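Local coordinates for protein Pex (Synechococcus elongatus PCC 7942, PDB 2E1N) that modifies the cyanobacterial circadian clock as a period extender, probably by binding DNA through a PadR-like winged-helix domain, at residues Asp108-Ser111 with Arg112-Gln116. Numbering follows the deposited sequence.
Sequences DDRS and RDLAQ
R110 and L114 meet one helical turn apart: R110 NH2 lies 3.4 Å from L114 CD2, and the leucine's branch sits at the edge of the guanidinium, with CG in its plane. The arginine turns at CG (chi2 -69°) and again one bond on, which brings its guanidinium forward to the leucine. The backbone bond from L114 N to R110 O is weak at 3.4 Å, whereas A115 N reaches S111 O at 2.8 Å and nearly straight (163°). On another side of the helix start, S111 OG donates to D109 OD1 over 2.8 Å, on the syn side and 18° out of the carboxylate plane. Further out, R44 salt-bridges D109 OD2 and hydrogen-bonds S111 OG. With an alanine at S111, D109 OD1 would probably lose its hydroxyl partner and R44 one of its contacts, leaving the carboxylate to rely more on its salt bridge. L114 packs on C37 and L40 of helix 32-43, while F15 of the second subunit makes a cation-pi contact with R110. This is the N-terminal end of the C-terminal helix 110-123 with the loop leading into it, which follows the wing strands of a PadR-like winged helix and here touches the partner subunit.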
ATOM      1  N   ASP B 108     -14.619  29.408   0.991  1.00 41.33           N
ATOM      2  CA  ASP B 108     -13.369  28.650   0.804  1.00 43.70           C
ATOM      3  C   ASP B 108     -13.721  27.205   0.445  1.00 44.77           C
ATOM      4  O   ASP B 108     -14.153  26.405   1.290  1.00 46.36           O
ATOM      5  CB  ASP B 108     -12.470  28.790   2.058  1.00 43.96           C
ATOM      6  CG  ASP B 108     -11.074  28.175   1.883  1.00 46.39           C
ATOM      7  OD1 ASP B 108     -10.714  27.784   0.762  1.00 45.19           O
ATOM      8  OD2 ASP B 108     -10.330  28.095   2.901  1.00 49.36           O
ATOM      9  N   ASP B 109     -13.575  26.890  -0.832  1.00 45.55           N
ATOM     10  CA  ASP B 109     -13.845  25.544  -1.353  1.00 46.77           C
ATOM     11  C   ASP B 109     -12.675  24.623  -0.943  1.00 46.74           C
ATOM     12  O   ASP B 109     -11.712  24.443  -1.689  1.00 47.17           O
ATOM     13  CB  ASP B 109     -13.963  25.607  -2.878  1.00 47.75           C
ATOM     14  CG  ASP B 109     -14.453  24.305  -3.502  1.00 49.10           C
ATOM     15  OD1 ASP B 109     -14.782  23.352  -2.759  1.00 55.72           O
ATOM     16  OD2 ASP B 109     -14.523  24.265  -4.757  1.00 52.45           O
ATOM     17  N   ARG B 110     -12.750  24.085   0.269  1.00 46.06           N
ATOM     18  CA  ARG B 110     -11.688  23.181   0.755  1.00 45.83           C
ATOM     19  C   ARG B 110     -11.670  21.863  -0.029  1.00 44.33           C
ATOM     20  O   ARG B 110     -10.606  21.187  -0.160  1.00 45.02           O
ATOM     21  CB  ARG B 110     -11.903  22.891   2.243  1.00 47.15           C
ATOM     22  CG  ARG B 110     -11.414  23.961   3.175  1.00 50.96           C
ATOM     23  CD  ARG B 110      -9.896  24.078   3.207  1.00 55.72           C
ATOM     24  NE  ARG B 110      -9.199  22.815   2.963  1.00 59.40           N
ATOM     25  CZ  ARG B 110      -8.077  22.429   3.568  1.00 62.58           C
ATOM     26  NH1 ARG B 110      -7.479  23.188   4.482  1.00 64.19           N
ATOM     27  NH2 ARG B 110      -7.545  21.261   3.259  1.00 64.11           N
ATOM     28  N   SER B 111     -12.837  21.475  -0.542  1.00 42.35           N
ATOM     29  CA  SER B 111     -12.978  20.204  -1.218  1.00 42.09           C
ATOM     30  C   SER B 111     -12.149  20.057  -2.493  1.00 40.52           C
ATOM     31  O   SER B 111     -11.678  18.973  -2.772  1.00 40.22           O
ATOM     32  CB  SER B 111     -14.463  19.888  -1.500  1.00 42.11           C
ATOM     33  OG  SER B 111     -14.932  20.587  -2.632  1.00 46.68           O
ATOM     34  N   ARG B 112     -11.921  21.130  -3.254  1.00 39.62           N
ATOM     35  CA  ARG B 112     -11.210  20.991  -4.532  1.00 39.78           C
ATOM     36  C   ARG B 112      -9.793  20.475  -4.330  1.00 38.85           C
ATOM     37  O   ARG B 112      -9.363  19.494  -4.941  1.00 38.36           O
ATOM     38  CB  ARG B 112     -11.142  22.339  -5.250  1.00 39.96           C
ATOM     39  CG  ARG B 112     -10.375  22.339  -6.568  1.00 44.38           C
ATOM     40  CD  ARG B 112     -10.850  21.286  -7.569  1.00 49.78           C
ATOM     41  NE  ARG B 112     -10.890  21.796  -8.953  1.00 54.38           N
ATOM     42  CZ  ARG B 112     -11.435  21.157  -9.999  1.00 56.13           C
ATOM     43  NH1 ARG B 112     -12.027  19.975  -9.851  1.00 57.53           N
ATOM     44  NH2 ARG B 112     -11.403  21.718 -11.206  1.00 56.09           N
ATOM     45  N   ASP B 113      -9.078  21.191  -3.477  1.00 38.66           N
ATOM     46  CA  ASP B 113      -7.709  20.881  -3.093  1.00 39.91           C
ATOM     47  C   ASP B 113      -7.564  19.428  -2.608  1.00 38.27           C
ATOM     48  O   ASP B 113      -6.675  18.677  -3.047  1.00 38.13           O
ATOM     49  CB  ASP B 113      -7.337  21.883  -1.982  1.00 41.50           C
ATOM     50  CG  ASP B 113      -5.968  21.672  -1.430  1.00 46.40           C
ATOM     51  OD1 ASP B 113      -5.767  22.063  -0.258  1.00 54.44           O
ATOM     52  OD2 ASP B 113      -5.083  21.145  -2.138  1.00 54.53           O
ATOM     53  N   LEU B 114      -8.459  19.021  -1.714  1.00 37.31           N
ATOM     54  CA  LEU B 114      -8.356  17.689  -1.114  1.00 36.62           C
ATOM     55  C   LEU B 114      -8.743  16.622  -2.132  1.00 36.38           C
ATOM     56  O   LEU B 114      -8.112  15.591  -2.224  1.00 36.50           O
ATOM     57  CB  LEU B 114      -9.242  17.604   0.135  1.00 36.53           C
ATOM     58  CG  LEU B 114      -8.815  18.552   1.272  1.00 37.12           C
ATOM     59  CD1 LEU B 114      -9.859  18.655   2.357  1.00 36.04           C
ATOM     60  CD2 LEU B 114      -7.479  18.139   1.856  1.00 40.49           C
ATOM     61  N   ALA B 115      -9.768  16.882  -2.936  1.00 36.47           N
ATOM     62  CA  ALA B 115     -10.140  15.954  -4.010  1.00 37.13           C
ATOM     63  C   ALA B 115      -9.006  15.722  -5.005  1.00 38.26           C
ATOM     64  O   ALA B 115      -8.773  14.597  -5.444  1.00 39.75           O
ATOM     65  CB  ALA B 115     -11.393  16.464  -4.728  1.00 37.21           C
ATOM     66  N   GLN B 116      -8.300  16.789  -5.350  1.00 38.62           N
ATOM     67  CA  GLN B 116      -7.102  16.696  -6.192  1.00 40.03           C
ATOM     68  C   GLN B 116      -6.053  15.755  -5.615  1.00 39.79           C
ATOM     69  O   GLN B 116      -5.398  15.025  -6.357  1.00 40.18           O
ATOM     70  CB  GLN B 116      -6.490  18.081  -6.375  1.00 40.39           C
ATOM     71  CG  GLN B 116      -7.321  19.037  -7.220  1.00 44.10           C
ATOM     72  CD  GLN B 116      -6.507  20.190  -7.747  1.00 47.13           C
ATOM     73  OE1 GLN B 116      -5.457  19.984  -8.368  1.00 55.70           O
ATOM     74  NE2 GLN B 116      -6.966  21.404  -7.505  1.00 49.77           N
TER